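Local coordinates for protein beta-glucuronidase (Dictyoglomus thermophilum, PDB 6XXW) that probably hydrolyses beta-D-glucuronides, releasing glucuronic acid, as a retaining-type glycoside hydrolase of family 2, at residues 322-327 and 574-579; 330-335 and 570-575; 390-395 and 432-437. All blocks are in the same frame, centred on the assembly; numbering follows the deposited sequence.

Contact 1. Residues 322-327 and 574-579; sequences NIKDFN and RNRQPK
Asp325 and Arg576 meet in a bidentate, side-on salt bridge. Arg576 NE donates to Asp325 OD1 at 2.7 Å, and Arg576 NH2 donates to Asp325 OD2 at 3.1 Å; both bonds lie within 14° of straight. Each oxygen is met on its syn lone pair, and the carboxylate and guanidinium planes are 10° apart, so the paired groups are nearly coplanar. The bend of the arginine chain at chi2 (61°) turns the guanidinium edge to the carboxylate. Its rotation is fixed further by Arg576 NH1, which donates to Arg574 O of its own loop at 2.9 Å. Arg576 NH2 also reaches Asp309 O and Asp325 OD2 has a second cation in Lys306, leaving both buried charges multiply satisfied.

Lys324 runs past Arg576 in the opposite direction, the two CG atoms 4.1 Å apart. Its ammonium donates to a water 2.9 Å from Lys324 NZ, and that water also accepts a bond from Gln577 NE2 at 3.2 Å; a second water donates to Arg576 O at 2.8 Å and is weakly bonded to Lys324 NZ. The strongest partner of NZ, however, is Asp60 O of the second subunit. Gln577 OE1 accepts a bond from Asp517 N of the third subunit.

The bridge thus ties helix 319-332 of the barrel wall to the loop joining strand 544-550 to helix 580-591, while Asn322 and Phe326 pack against the next wall helix, 346-355.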
loop_
_atom_site.group_PDB
_atom_site.type_symbol
_atom_site.label_atom_id
_atom_site.label_comp_id
_atom_site.label_asym_id
_atom_site.label_seq_id
_atom_site.Cartn_x
_atom_site.Cartn_y
_atom_site.Cartn_z
ATOM N N ASN A 322 -2.227 -24.065 7.184
ATOM C CA ASN A 322 -1.312 -25.134 6.805
ATOM C C ASN A 322 -1.661 -25.679 5.425
ATOM O O ASN A 322 -0.787 -25.832 4.567
ATOM C CB ASN A 322 -1.351 -26.250 7.849
ATOM C CG ASN A 322 -0.658 -25.868 9.135
ATOM O OD1 ASN A 322 0.071 -24.880 9.191
ATOM N ND2 ASN A 322 -0.869 -26.664 10.177
ATOM N N ILE A 323 -2.939 -25.970 5.193
ATOM C CA ILE A 323 -3.341 -26.508 3.897
ATOM C C ILE A 323 -3.152 -25.461 2.809
ATOM O O ILE A 323 -2.651 -25.763 1.717
ATOM C CB ILE A 323 -4.783 -27.045 3.983
ATOM C CG1 ILE A 323 -4.757 -28.377 4.756
ATOM C CG2 ILE A 323 -5.386 -27.256 2.583
ATOM C CD1 ILE A 323 -6.106 -28.813 5.305
ATOM N N LYS A 324 -3.503 -24.207 3.098
ATOM C CA LYS A 324 -3.200 -23.123 2.161
ATOM C C LYS A 324 -1.716 -23.100 1.798
ATOM O O LYS A 324 -1.353 -22.954 0.624
ATOM C CB LYS A 324 -3.617 -21.783 2.762
ATOM C CG LYS A 324 -3.322 -20.605 1.851
ATOM C CD LYS A 324 -4.031 -20.766 0.508
ATOM C CE LYS A 324 -4.206 -19.413 -0.185
ATOM N NZ LYS A 324 -5.086 -19.506 -1.398
ATOM N N ASP A 325 -0.843 -23.265 2.793
ATOM C CA ASP A 325 0.592 -23.170 2.535
ATOM C C ASP A 325 1.054 -24.309 1.633
ATOM O O ASP A 325 1.869 -24.103 0.728
ATOM C CB ASP A 325 1.370 -23.187 3.857
ATOM C CG ASP A 325 1.369 -21.833 4.584
ATOM O OD1 ASP A 325 0.775 -20.849 4.077
ATOM O OD2 ASP A 325 1.975 -21.750 5.683
ATOM N N PHE A 326 0.542 -25.524 1.861
ATOM C CA PHE A 326 0.948 -26.638 1.012
ATOM C C PHE A 326 0.402 -26.496 -0.406
ATOM O O PHE A 326 1.072 -26.878 -1.372
ATOM C CB PHE A 326 0.522 -27.968 1.648
ATOM C CG PHE A 326 1.476 -28.430 2.712
ATOM C CD1 PHE A 326 2.651 -29.082 2.371
ATOM C CD2 PHE A 326 1.244 -28.132 4.047
ATOM C CE1 PHE A 326 3.545 -29.471 3.344
ATOM C CE2 PHE A 326 2.141 -28.516 5.024
ATOM C CZ PHE A 326 3.294 -29.187 4.673
ATOM N N ASN A 327 -0.808 -25.962 -0.561
ATOM C CA ASN A 327 -1.310 -25.727 -1.916
ATOM C C ASN A 327 -0.468 -24.680 -2.635
ATOM O O ASN A 327 -0.230 -24.784 -3.847
ATOM C CB ASN A 327 -2.778 -25.313 -1.864
ATOM C CG ASN A 327 -3.661 -26.452 -1.428
ATOM O OD1 ASN A 327 -3.300 -27.613 -1.603
ATOM N ND2 ASN A 327 -4.798 -26.138 -0.827
ATOM N N ARG A 574 2.090 -11.990 4.345
ATOM C CA ARG A 574 1.694 -12.762 5.520
ATOM C C ARG A 574 0.309 -13.383 5.354
ATOM O O ARG A 574 0.021 -14.424 5.960
ATOM C CB ARG A 574 1.723 -11.884 6.768
ATOM C CG ARG A 574 1.726 -12.685 8.068
ATOM C CD ARG A 574 1.885 -11.761 9.247
ATOM N NE ARG A 574 2.343 -12.421 10.473
ATOM C CZ ARG A 574 2.002 -12.005 11.685
ATOM N NH1 ARG A 574 1.188 -10.971 11.813
ATOM N NH2 ARG A 574 2.476 -12.606 12.769
ATOM N N ASN A 575 -0.561 -12.764 4.552
ATOM C CA ASN A 575 -1.862 -13.341 4.249
ATOM C C ASN A 575 -1.815 -14.261 3.031
ATOM O O ASN A 575 -2.857 -14.519 2.423
ATOM C CB ASN A 575 -2.920 -12.239 4.072
ATOM C CG ASN A 575 -2.688 -11.376 2.854
ATOM O OD1 ASN A 575 -1.646 -11.454 2.189
ATOM N ND2 ASN A 575 -3.663 -10.526 2.554
ATOM N N ARG A 576 -0.625 -14.742 2.663
ATOM C CA ARG A 576 -0.451 -15.863 1.734
ATOM C C ARG A 576 -0.843 -15.499 0.296
ATOM O O ARG A 576 -1.437 -16.312 -0.424
ATOM C CB ARG A 576 -1.222 -17.103 2.212
ATOM C CG ARG A 576 -0.379 -18.076 3.041
ATOM C CD ARG A 576 0.135 -17.424 4.302
ATOM N NE ARG A 576 0.872 -18.368 5.139
ATOM C CZ ARG A 576 1.588 -18.022 6.201
ATOM N NH1 ARG A 576 1.660 -16.746 6.560
ATOM N NH2 ARG A 576 2.224 -18.958 6.908
ATOM N N GLN A 577 -0.483 -14.290 -0.140
ATOM C CA GLN A 577 -0.634 -13.902 -1.542
ATOM C C GLN A 577 0.729 -13.569 -2.148
ATOM O O GLN A 577 1.623 -13.090 -1.447
ATOM C CB GLN A 577 -1.567 -12.690 -1.696
ATOM C CG GLN A 577 -2.994 -12.914 -1.202
ATOM C CD GLN A 577 -3.675 -14.118 -1.838
ATOM O OE1 GLN A 577 -3.423 -14.459 -2.996
ATOM N NE2 GLN A 577 -4.556 -14.763 -1.079
ATOM N N PRO A 578 0.918 -13.799 -3.446
ATOM C CA PRO A 578 2.278 -13.774 -4.003
ATOM C C PRO A 578 2.790 -12.367 -4.273
ATOM O O PRO A 578 2.050 -11.485 -4.713
ATOM C CB PRO A 578 2.130 -14.555 -5.315
ATOM C CG PRO A 578 0.685 -14.283 -5.742
ATOM C CD PRO A 578 -0.089 -14.241 -4.433
ATOM N N LYS A 579 4.090 -12.169 -4.039
ATOM C CA LYS A 579 4.771 -10.995 -4.559
ATOM C C LYS A 579 5.292 -11.298 -5.962
ATOM O O LYS A 579 5.188 -12.421 -6.454
ATOM C CB LYS A 579 5.902 -10.556 -3.621
ATOM C CG LYS A 579 5.406 -10.166 -2.235
ATOM C CD LYS A 579 6.584 -9.761 -1.336
ATOM C CE LYS A 579 6.186 -9.814 0.139
ATOM N NZ LYS A 579 7.359 -9.616 1.053
HETATM O O HOH W 1 -2.996 -17.361 -2.552
HETATM O O HOH W 2 -6.258 -17.098 -2.544
#

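Contact 2. Residues 330-335 and 570-575; sequences KWIGAN and GVFTRN
The Phe572 ring presents its edge to Trp331: Trp331 CZ3 lies near the plane of the phenyl ring, 3.9 Å from Phe572 CE2 and 4.0 Å from Phe572 CZ. The atom that touches belongs to the six-membered ring of the indole; relative to the indole, Phe572 CE2 lies obliquely. Ile332 also reaches this end of the phenyl ring, Ile332 CD1 standing oblique to it, 4.0 Å from Phe572 CZ, so that the far end of the ring is held by two side chains from consecutive positions of one helix turn.

Torsions explain the reach. In Trp331 the CG atom stands anti to the backbone N (chi1 170°), which sets the six-membered ring beside Phe572. CG1 of Ile332 is likewise anti to the backbone N, and chi2 (179°) keeps the branch extended to CD1. That methyl, Ile332 CD1, also approaches Val571 CG1 at 4.1 Å, a less certain contact because Val571 was modelled in two conformers.

The contact is wholly apolar across the two segments and lies where the helix stops. Gly333, with phi at 89°, is the C-prime residue of a Schellman motif: Gly333 N bonds to Lys330 O at 3.2 Å, and Ala334 N to Leu329 O.

Within the barrel, the residues meet between the C-terminal end of helix 319-332 and the loop after strand 544-550. Ile332 and Val571 both touch Phe304 of strand 297-305, and helix 580-591 packs alongside, with Trp589 against Ile332 and Val581 against Val571.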
loop_
_atom_site.group_PDB
_atom_site.type_symbol
_atom_site.label_atom_id
_atom_site.label_comp_id
_atom_site.label_asym_id
_atom_site.label_seq_id
_atom_site.Cartn_x
_atom_site.Cartn_y
_atom_site.Cartn_z
ATOM N N LYS A 330 2.793 -26.409 -3.774
ATOM C CA LYS A 330 2.587 -27.151 -5.013
ATOM C C LYS A 330 2.372 -26.209 -6.192
ATOM O O LYS A 330 2.911 -26.443 -7.283
ATOM C CB LYS A 330 1.408 -28.117 -4.858
ATOM C CG LYS A 330 1.731 -29.365 -4.024
ATOM C CD LYS A 330 2.755 -30.283 -4.714
ATOM C CE LYS A 330 2.084 -31.291 -5.644
ATOM N NZ LYS A 330 3.052 -32.232 -6.293
ATOM N N TRP A 331 1.619 -25.118 -5.982
ATOM C CA TRP A 331 1.378 -24.140 -7.050
ATOM C C TRP A 331 2.677 -23.528 -7.577
ATOM O O TRP A 331 2.885 -23.415 -8.796
ATOM C CB TRP A 331 0.454 -23.039 -6.527
ATOM C CG TRP A 331 0.313 -21.855 -7.450
ATOM C CD1 TRP A 331 -0.503 -21.761 -8.533
ATOM C CD2 TRP A 331 1.000 -20.602 -7.351
ATOM N NE1 TRP A 331 -0.369 -20.520 -9.126
ATOM C CE2 TRP A 331 0.551 -19.791 -8.420
ATOM C CE3 TRP A 331 1.954 -20.091 -6.472
ATOM C CZ2 TRP A 331 1.028 -18.495 -8.631
ATOM C CZ3 TRP A 331 2.433 -18.801 -6.676
ATOM C CH2 TRP A 331 1.973 -18.018 -7.753
ATOM N N ILE A 332 3.555 -23.097 -6.673
ATOM C CA ILE A 332 4.798 -22.451 -7.096
ATOM C C ILE A 332 5.843 -23.445 -7.582
ATOM O O ILE A 332 6.846 -23.039 -8.181
ATOM C CB ILE A 332 5.309 -21.583 -5.929
ATOM C CG1 ILE A 332 6.146 -20.403 -6.460
ATOM C CG2 ILE A 332 6.094 -22.427 -4.909
ATOM C CD1 ILE A 332 6.662 -19.487 -5.356
ATOM N N GLY A 333 5.626 -24.740 -7.376
ATOM C CA GLY A 333 6.554 -25.745 -7.856
ATOM C C GLY A 333 7.657 -26.096 -6.889
ATOM O O GLY A 333 8.685 -26.647 -7.311
ATOM N N ALA A 334 7.494 -25.771 -5.611
ATOM C CA ALA A 334 8.482 -26.154 -4.616
ATOM C C ALA A 334 8.359 -27.637 -4.313
ATOM O O ALA A 334 7.289 -28.228 -4.441
ATOM C CB ALA A 334 8.295 -25.352 -3.330
ATOM N N ASN A 335 9.466 -28.239 -3.896
ATOM C CA ASN A 335 9.431 -29.633 -3.496
ATOM C C ASN A 335 9.935 -29.844 -2.076
ATOM O O ASN A 335 10.039 -30.996 -1.640
ATOM C CB ASN A 335 10.231 -30.486 -4.492
ATOM C CG ASN A 335 11.703 -30.094 -4.565
ATOM O OD1 ASN A 335 12.241 -29.458 -3.656
ATOM N ND2 ASN A 335 12.369 -30.495 -5.653
ATOM N N GLY A 570 9.449 -12.286 2.811
ATOM C CA GLY A 570 8.563 -13.306 2.275
ATOM C C GLY A 570 8.431 -13.205 0.760
ATOM O O GLY A 570 8.433 -12.115 0.181
ATOM N N VAL A 571 8.354 -14.367 0.108
ATOM C CA VAL A 571 7.940 -14.443 -1.292
ATOM C C VAL A 571 6.422 -14.272 -1.393
ATOM O O VAL A 571 5.904 -13.803 -2.416
ATOM C CB VAL A 571 8.430 -15.779 -1.884
ATOM C CG1 VAL A 571 7.659 -16.171 -3.126
ATOM C CG2 VAL A 571 9.936 -15.738 -2.153
ATOM N N PHE A 572 5.701 -14.656 -0.344
ATOM C CA PHE A 572 4.279 -14.393 -0.176
ATOM C C PHE A 572 4.091 -13.374 0.940
ATOM O O PHE A 572 4.909 -13.278 1.859
ATOM C CB PHE A 572 3.497 -15.675 0.175
ATOM C CG PHE A 572 3.541 -16.720 -0.902
ATOM C CD1 PHE A 572 4.491 -17.725 -0.861
ATOM C CD2 PHE A 572 2.652 -16.686 -1.960
ATOM C CE1 PHE A 572 4.555 -18.692 -1.849
ATOM C CE2 PHE A 572 2.714 -17.653 -2.966
ATOM C CZ PHE A 572 3.666 -18.663 -2.902
ATOM N N THR A 573 3.006 -12.605 0.861
ATOM C CA THR A 573 2.660 -11.751 1.987
ATOM C C THR A 573 2.241 -12.620 3.175
ATOM O O THR A 573 2.035 -13.831 3.050
ATOM C CB THR A 573 1.534 -10.790 1.609
ATOM O OG1 THR A 573 0.367 -11.548 1.293
ATOM C CG2 THR A 573 1.929 -9.955 0.410
ATOM N N ARG A 574 2.090 -11.990 4.345
ATOM C CA ARG A 574 1.694 -12.762 5.520
ATOM C C ARG A 574 0.309 -13.383 5.354
ATOM O O ARG A 574 0.021 -14.424 5.960
ATOM C CB ARG A 574 1.723 -11.884 6.768
ATOM C CG ARG A 574 1.726 -12.685 8.068
ATOM C CD ARG A 574 1.885 -11.761 9.247
ATOM N NE ARG A 574 2.343 -12.421 10.473
ATOM C CZ ARG A 574 2.002 -12.005 11.685
ATOM N NH1 ARG A 574 1.188 -10.971 11.813
ATOM N NH2 ARG A 574 2.476 -12.606 12.769
ATOM N N ASN A 575 -0.561 -12.764 4.552
ATOM C CA ASN A 575 -1.862 -13.341 4.249
ATOM C C ASN A 575 -1.815 -14.261 3.031
ATOM O O ASN A 575 -2.857 -14.519 2.423
ATOM C CB ASN A 575 -2.920 -12.239 4.072
ATOM C CG ASN A 575 -2.688 -11.376 2.854
ATOM O OD1 ASN A 575 -1.646 -11.454 2.189
ATOM N ND2 ASN A 575 -3.663 -10.526 2.554
#

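Contact 3. Residues 390-395 and 432-437; sequences HHLEIM and IEETRR
Glu434 meets Leu392 through its aliphatic stem: Leu392 CD2 lies 3.6 Å from Glu434 CB and 3.9 Å from Glu434 CG. The two side chains cross at about a right angle, and one leucine methyl, CD2, rests on CB and CG. Their helices, 385-402 and 422-438, are neighbouring outer helices of the TIM barrel, packed side by side against its strands. With CG anti to the backbone N (chi1 176°) and a bend at chi2, the glutamate holds its carboxylate clear of the leucine, where Arg437, three residues on, takes it side-on, Arg437 NE to Glu434 OE1 at 3.1 Å and Arg437 NH2 to Glu434 OE2 at 3.0 Å. Both nitrogens come from above the carboxylate plane, 47° and 36° out of it, while the oxygens stay close to the guanidinium plane. Arg396, on the helix of Leu392, adds a salt bridge from NE to Glu434 OE2 and so makes the link between helices ionic as well.

Met395 is the second main contributor. Folded back at chi2 and chi3, it brings Met395 CE to 3.5 Å and CG to 3.6 Å from Thr435 OG1, and CE to 4.0 Å from Thr435 CG2. The hydroxyl's polarity is met by Val431 O, a turn earlier. Thr435 also touches Trp411 and Val413 of strand 408-415, placing this half against the barrel strands.

Were Glu434 cut back to an alanine, Arg396 and Arg437 would probably lose their shared anion, and Leu392 CD2 would keep CB but lose its CG neighbour.

Chemically, the contact divides in two: methionine methyl and methylene carbons against a hydroxyl already bonded to Val431 O on the inner side, and, by Leu392, a carboxylate shared by two arginines, which probably favours its ionised form.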
loop_
_atom_site.group_PDB
_atom_site.type_symbol
_atom_site.label_atom_id
_atom_site.label_comp_id
_atom_site.label_asym_id
_atom_site.label_seq_id
_atom_site.Cartn_x
_atom_site.Cartn_y
_atom_site.Cartn_z
ATOM N N HIS A 390 20.567 -29.555 27.283
ATOM C CA HIS A 390 19.229 -29.312 26.745
ATOM C C HIS A 390 19.169 -29.629 25.256
ATOM O O HIS A 390 18.215 -30.258 24.780
ATOM C CB HIS A 390 18.813 -27.859 26.998
ATOM C CG HIS A 390 17.459 -27.510 26.449
ATOM N ND1 HIS A 390 16.300 -28.097 26.911
ATOM C CD2 HIS A 390 17.078 -26.623 25.496
ATOM C CE1 HIS A 390 15.263 -27.595 26.257
ATOM N NE2 HIS A 390 15.709 -26.700 25.392
ATOM N N HIS A 391 20.184 -29.196 24.503
ATOM C CA HIS A 391 20.223 -29.467 23.069
ATOM C C HIS A 391 20.179 -30.968 22.790
ATOM O O HIS A 391 19.451 -31.427 21.897
ATOM C CB HIS A 391 21.480 -28.826 22.483
ATOM C CG HIS A 391 21.428 -28.570 21.005
ATOM N ND1 HIS A 391 22.234 -27.628 20.393
ATOM C CD2 HIS A 391 20.711 -29.150 20.013
ATOM C CE1 HIS A 391 22.007 -27.634 19.092
ATOM N NE2 HIS A 391 21.077 -28.539 18.836
ATOM N N LEU A 392 20.947 -31.753 23.552
ATOM C CA LEU A 392 20.951 -33.202 23.357
ATOM C C LEU A 392 19.596 -33.812 23.693
ATOM O O LEU A 392 19.127 -34.722 22.997
ATOM C CB LEU A 392 22.046 -33.850 24.211
ATOM C CG LEU A 392 23.479 -33.440 23.878
ATOM C CD1 LEU A 392 24.451 -33.882 24.988
ATOM C CD2 LEU A 392 23.927 -33.952 22.502
ATOM N N GLU A 393 18.963 -33.350 24.772
ATOM C CA GLU A 393 17.619 -33.839 25.079
ATOM C C GLU A 393 16.634 -33.454 23.980
ATOM O O GLU A 393 15.730 -34.234 23.640
ATOM C CB GLU A 393 17.164 -33.311 26.441
ATOM C CG GLU A 393 18.091 -33.754 27.576
ATOM C CD GLU A 393 17.574 -33.401 28.966
ATOM O OE1 GLU A 393 17.624 -32.210 29.339
ATOM O OE2 GLU A 393 17.141 -34.321 29.694
ATOM N N ILE A 394 16.799 -32.259 23.407
ATOM C CA ILE A 394 15.926 -31.820 22.317
ATOM C C ILE A 394 16.043 -32.758 21.119
ATOM O O ILE A 394 15.035 -33.179 20.538
ATOM C CB ILE A 394 16.252 -30.369 21.918
ATOM C CG1 ILE A 394 15.726 -29.387 22.971
ATOM C CG2 ILE A 394 15.699 -30.055 20.511
ATOM C CD1 ILE A 394 14.284 -29.591 23.332
ATOM N N MET A 395 17.275 -33.077 20.713
ATOM C CA MET A 395 17.458 -33.999 19.589
ATOM C C MET A 395 16.801 -35.347 19.869
ATOM O O MET A 395 16.213 -35.960 18.968
ATOM C CB MET A 395 18.950 -34.202 19.277
ATOM C CG MET A 395 19.754 -32.939 18.978
ATOM S SD MET A 395 18.960 -31.853 17.755
ATOM C CE MET A 395 18.795 -32.942 16.344
ATOM N N ILE A 432 26.235 -33.344 17.037
ATOM C CA ILE A 432 26.187 -34.102 15.793
ATOM C C ILE A 432 26.356 -35.593 16.064
ATOM O O ILE A 432 25.655 -36.434 15.484
ATOM C CB ILE A 432 27.255 -33.572 14.826
ATOM C CG1 ILE A 432 26.871 -32.150 14.377
ATOM C CG2 ILE A 432 27.437 -34.536 13.653
ATOM C CD1 ILE A 432 27.985 -31.374 13.654
ATOM N N GLU A 433 27.277 -35.945 16.958
ATOM C CA GLU A 433 27.498 -37.355 17.269
ATOM C C GLU A 433 26.246 -37.995 17.854
ATOM O O GLU A 433 25.900 -39.132 17.513
ATOM C CB GLU A 433 28.665 -37.497 18.242
ATOM C CG GLU A 433 29.046 -38.934 18.530
ATOM C CD GLU A 433 30.384 -39.034 19.245
ATOM O OE1 GLU A 433 31.363 -38.418 18.764
ATOM O OE2 GLU A 433 30.453 -39.720 20.285
ATOM N N GLU A 434 25.546 -37.275 18.734
ATOM C CA GLU A 434 24.350 -37.834 19.353
ATOM C C GLU A 434 23.210 -37.957 18.341
ATOM O O GLU A 434 22.460 -38.945 18.349
ATOM C CB GLU A 434 23.946 -36.969 20.550
ATOM C CG GLU A 434 22.655 -37.387 21.230
ATOM C CD GLU A 434 22.808 -38.664 22.041
ATOM O OE1 GLU A 434 23.922 -39.247 22.067
ATOM O OE2 GLU A 434 21.803 -39.093 22.646
ATOM N N THR A 435 23.076 -36.970 17.452
ATOM C CA THR A 435 22.021 -37.019 16.443
ATOM C C THR A 435 22.178 -38.236 15.543
ATOM O O THR A 435 21.203 -38.942 15.259
ATOM C CB THR A 435 22.036 -35.728 15.620
ATOM O OG1 THR A 435 21.822 -34.614 16.502
ATOM C CG2 THR A 435 20.943 -35.754 14.530
ATOM N N ARG A 436 23.403 -38.494 15.086
ATOM C CA ARG A 436 23.652 -39.636 14.213
ATOM C C ARG A 436 23.407 -40.949 14.943
ATOM O O ARG A 436 22.897 -41.911 14.350
ATOM C CB ARG A 436 25.083 -39.575 13.674
ATOM C CG ARG A 436 25.294 -40.313 12.362
ATOM C CD ARG A 436 26.205 -41.514 12.538
ATOM N NE ARG A 436 27.556 -41.122 12.930
ATOM C CZ ARG A 436 28.663 -41.563 12.337
ATOM N NH1 ARG A 436 28.579 -42.409 11.320
ATOM N NH2 ARG A 436 29.856 -41.154 12.760
ATOM N N ARG A 437 23.762 -41.006 16.230
ATOM C CA ARG A 437 23.521 -42.209 17.021
ATOM C C ARG A 437 22.030 -42.478 17.161
ATOM O O ARG A 437 21.589 -43.631 17.099
ATOM C CB ARG A 437 24.161 -42.064 18.403
ATOM C CG ARG A 437 24.006 -43.292 19.274
ATOM C CD ARG A 437 24.370 -42.990 20.719
ATOM N NE ARG A 437 23.312 -42.251 21.395
ATOM C CZ ARG A 437 22.270 -42.829 21.980
ATOM N NH1 ARG A 437 22.163 -44.150 21.960
ATOM N NH2 ARG A 437 21.342 -42.093 22.582
#

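Overall arrangement
From the N terminus, the chain first reaches helix 319-332, which supplies residues 322-327 to contact 1 and the 330-335 segment, at its end, to contact 2. It then passes through 390-395 and 432-437, where contact 3 closes a short loop of 36 residues by joining two successive wall helices of the TIM barrel. Far along, 570-575 and 574-579 return to helix 319-332 and close the two long loops. These share Arg574 and Asn575, and both enclose contact 3. Contacts 1 and 2, with centres 6 Å apart, tie the first barrel helix to the final strand-to-helix loop; contact 3, about 33 Å from contact 1 between centres, lies across the chain's centre.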